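Lasso peptide isopeptidase AtxE2 (PDB 5TXE) hydrolyses the isopeptide bond of the lasso peptides astexin-2 and astexin-3, converting these threaded substrates into linear peptides. Local coordinates at residues A[167-172]-A[239-244]; A[472-477]-A[487-492]; A[418-423]-A[452-457]. The protein carries 1 engineered substitution. All coordinates share one frame; numbering follows the deposited sequence.

How the contacts relate
Contact 1 belongs to the beta-propeller, contacts 2 and 3 to the alpha/beta-hydrolase domain. Along the chain the order is contact 1, contact 3, contact 2, in series. The centre of contact 1 lies about 48 Å from that of contact 2 and about 49 Å from that of contact 3, with the centre of the chain between contacts 1 and 3. Contacts 2 and 3, centres about 31 Å and nearest atoms about 17 Å apart, are linked through strand 463-467, on which helix 454-459 packs and which leads into the loop of 472-477. The side chains of Ile-454 and Glu-489 lie about 10 and 11 Å from that of Tyr-438, whereas contact 1 joins propeller blades.

Contact 1: residues A[167-172]-A[239-244]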
loop_
_atom_site.group_PDB
_atom_site.type_symbol
_atom_site.label_atom_id
_atom_site.label_comp_id
_atom_site.label_asym_id
_atom_site.label_seq_id
_atom_site.Cartn_x
_atom_site.Cartn_y
_atom_site.Cartn_z
ATOM N N ILE A 167 0.741 -18.794 22.877
ATOM C CA ILE A 167 2.169 -18.880 22.726
ATOM C C ILE A 167 2.768 -17.500 22.918
ATOM O O ILE A 167 2.359 -16.542 22.238
ATOM C CB ILE A 167 2.543 -19.409 21.304
ATOM C CG1 ILE A 167 1.817 -20.720 20.987
ATOM C CG2 ILE A 167 4.038 -19.651 21.205
ATOM C CD1 ILE A 167 2.097 -21.274 19.608
ATOM N N GLU A 168 3.805 -17.436 23.750
ATOM C CA GLU A 168 4.593 -16.232 23.907
ATOM C C GLU A 168 6.032 -16.647 24.004
ATOM O O GLU A 168 6.324 -17.668 24.573
ATOM C CB GLU A 168 4.233 -15.510 25.202
ATOM C CG GLU A 168 5.006 -14.217 25.367
ATOM C CD GLU A 168 4.732 -13.513 26.699
ATOM O OE1 GLU A 168 3.632 -13.683 27.262
ATOM O OE2 GLU A 168 5.631 -12.757 27.149
ATOM N N ASP A 169 6.948 -15.852 23.487
ATOM C CA ASP A 169 8.339 -16.104 23.776
ATOM C C ASP A 169 9.126 -14.802 23.974
ATOM O O ASP A 169 8.561 -13.724 23.911
ATOM C CB ASP A 169 8.880 -16.988 22.660
ATOM C CG ASP A 169 9.882 -18.048 23.168
ATOM O OD1 ASP A 169 10.774 -17.677 23.996
ATOM O OD2 ASP A 169 9.792 -19.224 22.699
ATOM N N ALA A 170 10.421 -14.903 24.212
ATOM C CA ALA A 170 11.305 -13.713 24.239
ATOM C C ALA A 170 11.356 -12.926 22.912
ATOM O O ALA A 170 11.786 -11.776 22.880
ATOM C CB ALA A 170 12.717 -14.120 24.612
ATOM N N TYR A 171 10.876 -13.529 21.834
ATOM C CA TYR A 171 10.880 -12.897 20.524
ATOM C C TYR A 171 9.461 -12.830 20.037
ATOM O O TYR A 171 8.557 -13.595 20.531
ATOM C CB TYR A 171 11.775 -13.688 19.579
ATOM C CG TYR A 171 11.526 -15.171 19.557
ATOM C CD1 TYR A 171 12.190 -16.038 20.437
ATOM C CD2 TYR A 171 10.673 -15.714 18.645
ATOM C CE1 TYR A 171 11.975 -17.409 20.411
ATOM C CE2 TYR A 171 10.443 -17.080 18.602
ATOM C CZ TYR A 171 11.093 -17.919 19.496
ATOM O OH TYR A 171 10.878 -19.255 19.423
ATOM N N ASP A 172 9.222 -11.911 19.103
ATOM C CA ASP A 172 7.918 -11.867 18.456
ATOM C C ASP A 172 7.684 -13.142 17.624
ATOM O O ASP A 172 8.585 -13.561 16.857
ATOM C CB ASP A 172 7.770 -10.675 17.502
ATOM C CG ASP A 172 7.725 -9.328 18.228
ATOM O OD1 ASP A 172 7.232 -9.210 19.410
ATOM O OD2 ASP A 172 8.148 -8.380 17.546
ATOM N N GLY A 239 0.981 -28.290 27.292
ATOM C CA GLY A 239 1.828 -27.123 27.451
ATOM C C GLY A 239 3.287 -27.397 27.150
ATOM O O GLY A 239 4.120 -26.558 27.446
ATOM N N THR A 240 3.633 -28.552 26.577
ATOM C CA THR A 240 5.047 -28.826 26.277
ATOM C C THR A 240 5.380 -28.414 24.846
ATOM O O THR A 240 4.530 -28.401 23.960
ATOM C CB THR A 240 5.470 -30.308 26.498
ATOM O OG1 THR A 240 4.593 -31.160 25.764
ATOM C CG2 THR A 240 5.410 -30.685 27.970
ATOM N N ARG A 241 6.646 -28.088 24.690
ATOM C CA ARG A 241 7.246 -27.650 23.466
ATOM C C ARG A 241 8.338 -28.602 23.085
ATOM O O ARG A 241 9.092 -29.049 23.960
ATOM C CB ARG A 241 7.944 -26.318 23.686
ATOM C CG ARG A 241 7.029 -25.129 23.537
ATOM C CD ARG A 241 7.206 -24.079 24.622
ATOM N NE ARG A 241 6.305 -22.940 24.408
ATOM C CZ ARG A 241 6.543 -21.698 24.800
ATOM N NH1 ARG A 241 7.668 -21.365 25.408
ATOM N NH2 ARG A 241 5.635 -20.780 24.557
ATOM N N ARG A 242 8.517 -28.783 21.787
ATOM C CA ARG A 242 9.597 -29.627 21.271
ATOM C C ARG A 242 10.086 -29.061 19.940
ATOM O O ARG A 242 9.420 -28.214 19.340
ATOM C CB ARG A 242 9.057 -31.040 21.065
ATOM C CG ARG A 242 7.916 -31.112 20.048
ATOM C CD ARG A 242 7.621 -32.544 19.574
ATOM N NE ARG A 242 6.423 -32.661 18.725
ATOM C CZ ARG A 242 6.419 -32.460 17.402
ATOM N NH1 ARG A 242 7.540 -32.112 16.757
ATOM N NH2 ARG A 242 5.296 -32.569 16.721
ATOM N N ALA A 243 11.227 -29.539 19.466
ATOM C CA ALA A 243 11.721 -29.090 18.178
ATOM C C ALA A 243 10.775 -29.611 17.104
ATOM O O ALA A 243 10.119 -30.642 17.304
ATOM C CB ALA A 243 13.109 -29.604 17.915
ATOM N N ALA A 244 10.673 -28.871 15.996
ATOM C CA ALA A 244 9.870 -29.325 14.854
ATOM C C ALA A 244 10.635 -30.376 14.049
ATOM O O ALA A 244 11.817 -30.357 14.048
ATOM C CB ALA A 244 9.526 -28.141 13.978
#
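The guanidinium of Arg-241 has the carbonyl oxygen of Glu-168 at its edge, close to its plane, while Asp-169 OD2 and Ile-167 CG2 approach it obliquely. Arg-241 NH2 donates to Glu-168 O at 3.2 Å. The bond is fairly straight (156°), the donor tilted from the carbonyl plane. The same nitrogen, NH2, lies 3.9 Å from CG2 of Ile-167. Carboxylate and guanidinium planes are nearly aligned, yet Asp-169 and Arg-241 run past each other in opposite directions. Asp-169 OD2 stays 4.1 Å from Arg-241 NH1 with no N-H aimed at it, an attraction of charges without a salt bridge; OD2 also has a weak hydrogen bond with Tyr-186 OH. One face of the Tyr-171 ring carries Asp-169 CB, 3.8 Å above the plane and displaced toward the rim.

Two consecutive beta-propeller blades meet here: 167-172 links strand 163-167, the last of one four-stranded sheet, to strand 173-178 of the next, and Arg-241 reaches back from strand 240-243, the far edge of that next sheet. Arg-241 is bent at chi2 (136°) and otherwise extended, which carries its guanidinium across to Glu-168; its chain also rests on Tyr-186 and Leu-234. Asp-169 OD1 accepts from Ala-170 N at 2.8 Å through its anti lone pair. The Glu-168 carboxylate leads away from Arg-241 and forms its salt bridge with Arg-152.

Contact 2: residues A[472-477]-A[487-492]; sequences SEASYQ and KAEYSN
Ser-472 and Glu-489 make the polar link: the serine hydroxyl donates to the carboxylate, with Ser-472 OG and Glu-489 OE2 2.7 Å apart. The oxygen is met on its anti side, 23° out of the carboxylate plane. With chi1 at 65°, OG of Ser-472 lies between its own backbone N and carbonyl carbon, a crowded position from which it also accepts from Ser-475 N at 3.1 Å, completing an ST motif. The hydroxyl is thus engaged both as donor and as acceptor, which restricts its rotation. OE2 has a second donor in Gln-485 NE2, one helical turn earlier, and the pair would probably favour the ionised form of Glu-489.

This is where the loop after strand 463-467 of the alpha/beta-hydrolase domain folds back on the helix that follows it: the 3-10 turn 474-476 lies against the last turn of helix 482-490. The side chains of Glu-489 and Tyr-438, the residue that stabilises the alkoxide intermediate, are about 11 Å apart.

Apolar contacts run beside the hydrogen bond. CB of Ala-474 packs against CG of Glu-489 at 3.7 Å and, more loosely, against CB of Ala-488 at 4.4 Å. Beyond CG the Glu-489 chain is extended, carrying the carboxylate past Ala-474 to the serine. With an alanine here, the Ser-472 hydroxyl and Gln-485 NE2 would probably lose their shared acceptor, and Ala-474 CB its packing against the glutamate CG. Phe-479 borders both alanines, and Asn-495 of helix 494-512 touches Ser-472 and Glu-489.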
loop_
_atom_site.group_PDB
_atom_site.type_symbol
_atom_site.label_atom_id
_atom_site.label_comp_id
_atom_site.label_asym_id
_atom_site.label_seq_id
_atom_site.Cartn_x
_atom_site.Cartn_y
_atom_site.Cartn_z
ATOM N N SER A 472 6.045 3.086 -17.216
ATOM C CA SER A 472 7.188 3.798 -17.752
ATOM C C SER A 472 7.515 3.253 -19.156
ATOM O O SER A 472 7.168 2.125 -19.467
ATOM C CB SER A 472 8.409 3.609 -16.877
ATOM O OG SER A 472 8.792 2.254 -16.890
ATOM N N GLU A 473 8.215 4.047 -19.953
ATOM C CA GLU A 473 8.746 3.586 -21.256
ATOM C C GLU A 473 9.638 2.351 -21.068
ATOM O O GLU A 473 9.550 1.390 -21.823
ATOM C CB GLU A 473 9.532 4.717 -21.930
ATOM C CG GLU A 473 8.658 5.960 -22.215
ATOM C CD GLU A 473 9.403 7.196 -22.744
ATOM O OE1 GLU A 473 10.059 7.063 -23.801
ATOM O OE2 GLU A 473 9.313 8.305 -22.123
ATOM N N ALA A 474 10.482 2.383 -20.033
ATOM C CA ALA A 474 11.405 1.290 -19.737
ATOM C C ALA A 474 10.680 -0.014 -19.485
ATOM O O ALA A 474 11.221 -1.076 -19.736
ATOM C CB ALA A 474 12.264 1.618 -18.527
ATOM N N SER A 475 9.473 0.047 -18.927
ATOM C CA SER A 475 8.722 -1.179 -18.671
ATOM C C SER A 475 8.279 -1.871 -19.983
ATOM O O SER A 475 7.883 -3.028 -19.947
ATOM C CB SER A 475 7.504 -0.884 -17.811
ATOM O OG SER A 475 6.551 -0.134 -18.567
ATOM N N TYR A 476 8.343 -1.155 -21.108
ATOM C CA TYR A 476 8.087 -1.714 -22.444
ATOM C C TYR A 476 9.340 -2.265 -23.176
ATOM O O TYR A 476 9.239 -2.676 -24.337
ATOM C CB TYR A 476 7.411 -0.650 -23.342
ATOM C CG TYR A 476 5.988 -0.374 -22.924
ATOM C CD1 TYR A 476 4.989 -1.281 -23.232
ATOM C CD2 TYR A 476 5.651 0.758 -22.191
ATOM C CE1 TYR A 476 3.695 -1.068 -22.839
ATOM C CE2 TYR A 476 4.352 0.990 -21.804
ATOM C CZ TYR A 476 3.380 0.064 -22.127
ATOM O OH TYR A 476 2.076 0.241 -21.750
ATOM N N GLN A 477 10.498 -2.284 -22.511
ATOM C CA GLN A 477 11.758 -2.690 -23.132
ATOM C C GLN A 477 12.309 -3.906 -22.390
ATOM O O GLN A 477 11.821 -4.262 -21.308
ATOM C CB GLN A 477 12.760 -1.518 -23.093
ATOM C CG GLN A 477 12.322 -0.289 -23.903
ATOM C CD GLN A 477 12.938 1.065 -23.465
ATOM O OE1 GLN A 477 13.659 1.174 -22.464
ATOM N NE2 GLN A 477 12.636 2.108 -24.232
ATOM N N LYS A 487 17.291 1.816 -13.095
ATOM C CA LYS A 487 18.424 2.595 -13.504
ATOM C C LYS A 487 18.140 3.316 -14.809
ATOM O O LYS A 487 18.409 4.526 -14.926
ATOM C CB LYS A 487 19.616 1.694 -13.633
ATOM C CG LYS A 487 20.908 2.406 -13.809
ATOM C CD LYS A 487 21.999 1.350 -13.820
ATOM C CE LYS A 487 23.234 1.843 -14.543
ATOM N NZ LYS A 487 23.767 3.046 -13.860
ATOM N N ALA A 488 17.521 2.631 -15.757
ATOM C CA ALA A 488 17.074 3.322 -16.976
ATOM C C ALA A 488 15.995 4.407 -16.725
ATOM O O ALA A 488 16.030 5.477 -17.341
ATOM C CB ALA A 488 16.539 2.326 -17.992
ATOM N N GLU A 489 15.043 4.148 -15.832
ATOM C CA GLU A 489 13.985 5.161 -15.512
ATOM C C GLU A 489 14.517 6.465 -14.862
ATOM O O GLU A 489 13.974 7.556 -15.101
ATOM C CB GLU A 489 12.919 4.563 -14.597
ATOM C CG GLU A 489 12.171 3.411 -15.247
ATOM C CD GLU A 489 11.308 2.604 -14.288
ATOM O OE1 GLU A 489 11.556 2.613 -13.066
ATOM O OE2 GLU A 489 10.405 1.906 -14.776
ATOM N N TYR A 490 15.578 6.338 -14.066
ATOM C CA TYR A 490 16.151 7.491 -13.376
ATOM C C TYR A 490 17.172 8.184 -14.204
ATOM O O TYR A 490 17.550 9.292 -13.897
ATOM C CB TYR A 490 16.766 7.094 -12.030
ATOM C CG TYR A 490 15.723 6.966 -10.931
ATOM C CD1 TYR A 490 15.312 8.084 -10.197
ATOM C CD2 TYR A 490 15.128 5.762 -10.653
ATOM C CE1 TYR A 490 14.356 7.987 -9.192
ATOM C CE2 TYR A 490 14.175 5.650 -9.652
ATOM C CZ TYR A 490 13.790 6.762 -8.917
ATOM O OH TYR A 490 12.835 6.633 -7.934
ATOM N N SER A 491 17.646 7.541 -15.260
ATOM C CA SER A 491 18.648 8.160 -16.084
ATOM C C SER A 491 18.081 9.448 -16.614
ATOM O O SER A 491 17.066 9.458 -17.334
ATOM C CB SER A 491 19.018 7.260 -17.258
ATOM O OG SER A 491 19.736 8.042 -18.168
ATOM N N ASN A 492 18.699 10.557 -16.233
ATOM C CA ASN A 492 18.226 11.883 -16.674
ATOM C C ASN A 492 16.785 12.180 -16.260
ATOM O O ASN A 492 16.072 12.979 -16.905
ATOM C CB ASN A 492 18.419 12.022 -18.196
ATOM C CG ASN A 492 19.890 12.091 -18.565
ATOM O OD1 ASN A 492 20.618 12.940 -18.060
ATOM N ND2 ASN A 492 20.352 11.131 -19.368
#

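Contact 3: residues A[418-423]-A[452-457]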
loop_
_atom_site.group_PDB
_atom_site.type_symbol
_atom_site.label_atom_id
_atom_site.label_comp_id
_atom_site.label_asym_id
_atom_site.label_seq_id
_atom_site.Cartn_x
_atom_site.Cartn_y
_atom_site.Cartn_z
ATOM N N ASP A 418 -9.000 8.935 -12.017
ATOM C CA ASP A 418 -10.376 9.206 -11.623
ATOM C C ASP A 418 -10.568 10.672 -11.306
ATOM O O ASP A 418 -9.741 11.263 -10.652
ATOM C CB ASP A 418 -10.794 8.312 -10.456
ATOM C CG ASP A 418 -10.982 6.816 -10.884
ATOM O OD1 ASP A 418 -11.770 6.552 -11.849
ATOM O OD2 ASP A 418 -10.335 5.904 -10.290
ATOM N N LEU A 419 -11.631 11.267 -11.856
ATOM C CA LEU A 419 -12.033 12.601 -11.593
ATOM C C LEU A 419 -13.151 12.531 -10.571
ATOM O O LEU A 419 -14.110 11.793 -10.736
ATOM C CB LEU A 419 -12.481 13.270 -12.865
ATOM C CG LEU A 419 -13.115 14.640 -12.673
ATOM C CD1 LEU A 419 -12.101 15.627 -12.130
ATOM C CD2 LEU A 419 -13.731 15.186 -13.971
ATOM N N VAL A 420 -13.029 13.317 -9.506
ATOM C CA VAL A 420 -14.051 13.360 -8.483
ATOM C C VAL A 420 -14.570 14.752 -8.398
ATOM O O VAL A 420 -13.777 15.694 -8.320
ATOM C CB VAL A 420 -13.455 12.971 -7.145
ATOM C CG1 VAL A 420 -14.527 12.811 -6.080
ATOM C CG2 VAL A 420 -12.629 11.688 -7.290
ATOM N N LEU A 421 -15.887 14.940 -8.435
ATOM C CA LEU A 421 -16.450 16.300 -8.407
ATOM C C LEU A 421 -17.313 16.499 -7.201
ATOM O O LEU A 421 -17.906 15.566 -6.700
ATOM C CB LEU A 421 -17.285 16.560 -9.651
ATOM C CG LEU A 421 -16.443 16.489 -10.935
ATOM C CD1 LEU A 421 -17.307 16.394 -12.209
ATOM C CD2 LEU A 421 -15.538 17.686 -11.036
ATOM N N PRO A 422 -17.437 17.732 -6.746
ATOM C CA PRO A 422 -18.288 17.969 -5.597
ATOM C C PRO A 422 -19.704 17.512 -5.843
ATOM O O PRO A 422 -20.159 17.595 -6.970
ATOM C CB PRO A 422 -18.287 19.475 -5.456
ATOM C CG PRO A 422 -17.098 19.943 -6.211
ATOM C CD PRO A 422 -16.854 18.961 -7.301
ATOM N N PRO A 423 -20.395 17.015 -4.804
ATOM C CA PRO A 423 -21.811 16.598 -4.950
ATOM C C PRO A 423 -22.779 17.578 -5.701
ATOM O O PRO A 423 -23.600 17.119 -6.491
ATOM C CB PRO A 423 -22.259 16.377 -3.493
ATOM C CG PRO A 423 -21.000 16.227 -2.691
ATOM C CD PRO A 423 -19.969 17.047 -3.395
ATOM N N ASN A 452 -4.214 12.011 1.842
ATOM C CA ASN A 452 -4.862 13.143 1.195
ATOM C C ASN A 452 -6.287 12.797 0.885
ATOM O O ASN A 452 -6.535 12.000 -0.012
ATOM C CB ASN A 452 -4.104 13.530 -0.060
ATOM C CG ASN A 452 -2.706 14.077 0.264
ATOM O OD1 ASN A 452 -2.574 15.227 0.638
ATOM N ND2 ASN A 452 -1.674 13.215 0.166
ATOM N N PRO A 453 -7.231 13.394 1.610
ATOM C CA PRO A 453 -8.600 12.844 1.703
ATOM C C PRO A 453 -9.530 13.212 0.503
ATOM O O PRO A 453 -9.969 14.366 0.360
ATOM C CB PRO A 453 -9.106 13.463 2.991
ATOM C CG PRO A 453 -8.430 14.755 3.050
ATOM C CD PRO A 453 -7.077 14.587 2.446
ATOM N N ILE A 454 -9.804 12.246 -0.344
ATOM C CA ILE A 454 -10.279 12.552 -1.677
ATOM C C ILE A 454 -11.714 13.022 -1.618
ATOM O O ILE A 454 -12.041 14.102 -2.096
ATOM C CB ILE A 454 -10.123 11.307 -2.566
ATOM C CG1 ILE A 454 -8.663 11.158 -2.901
ATOM C CG2 ILE A 454 -10.945 11.451 -3.861
ATOM C CD1 ILE A 454 -8.323 9.805 -3.438
ATOM N N LEU A 455 -12.565 12.247 -0.976
ATOM C CA LEU A 455 -13.967 12.616 -0.952
ATOM C C LEU A 455 -14.190 13.873 -0.141
ATOM O O LEU A 455 -14.885 14.752 -0.598
ATOM C CB LEU A 455 -14.832 11.415 -0.478
ATOM C CG LEU A 455 -14.674 10.096 -1.307
ATOM C CD1 LEU A 455 -15.562 8.959 -0.756
ATOM C CD2 LEU A 455 -15.033 10.350 -2.761
ATOM N N PRO A 456 -13.579 13.987 1.078
ATOM C CA PRO A 456 -13.684 15.250 1.767
ATOM C C PRO A 456 -13.183 16.458 0.993
ATOM O O PRO A 456 -13.771 17.525 1.094
ATOM C CB PRO A 456 -12.884 15.013 3.028
ATOM C CG PRO A 456 -12.968 13.537 3.261
ATOM C CD PRO A 456 -12.888 12.972 1.895
ATOM N N LEU A 457 -12.134 16.317 0.180
ATOM C CA LEU A 457 -11.708 17.447 -0.651
ATOM C C LEU A 457 -12.815 17.845 -1.669
ATOM O O LEU A 457 -13.100 19.040 -1.889
ATOM C CB LEU A 457 -10.429 17.120 -1.418
ATOM C CG LEU A 457 -9.123 17.320 -0.652
ATOM C CD1 LEU A 457 -7.915 16.666 -1.302
ATOM C CD2 LEU A 457 -8.858 18.777 -0.450
#
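The end of strand 414-421 and the first turn of helix 454-459 come closest at Val-420 and Leu-455, whose CA atoms are 7.6 Å apart, a separation bridged by side chains. Val-420 points at the helix and presents a different methyl to each of two consecutive residues. Its CG2 meets CG2 of Ile-454 methyl to methyl at 3.8 Å, whereas CG1 faces CD2 of Leu-455 at a looser 4.2 Å. The torsion about CA-CB sets this division: with chi1 at -172°, CG1 lies anti to the backbone N and CG2 anti to the carbonyl carbon, so the two branches spread toward neighbouring positions of the helix. Both helix side chains cross the valine at about a right angle. Ile-454 uses its short branch, while Leu-455, whose CB bond does not aim at the strand, brings one end methyl, CD2, nearer to it.

All three residues are buried, and the interface consists of hydrocarbon alone. Ile-454 continues onto Val-436 and Val-464, and Leu-457 onto Val-434 and Val-464, while Pro-400 borders both Val-420 and Leu-455. At the start of the helix Pro-453 occupies the N-cap position, and its carbonyl oxygen accepts from Leu-457 N at 2.9 Å. The Pro-453 ring packs against Tyr-650 and Ile-654 of helix 643-662.

Helix 454-459 belongs to the connection between the parallel, adjacent strands 431-436 and 463-467, a beta-alpha-beta crossover, and Val-420 extends its seat onto strand 414-421, antiparallel to strand 463-467. The mixed eight-stranded sheet, order 1-2-4-3-5-6-7-8, with this crossover helix, is characteristic of the alpha/beta-hydrolase fold, here of the prolyl oligopeptidase family.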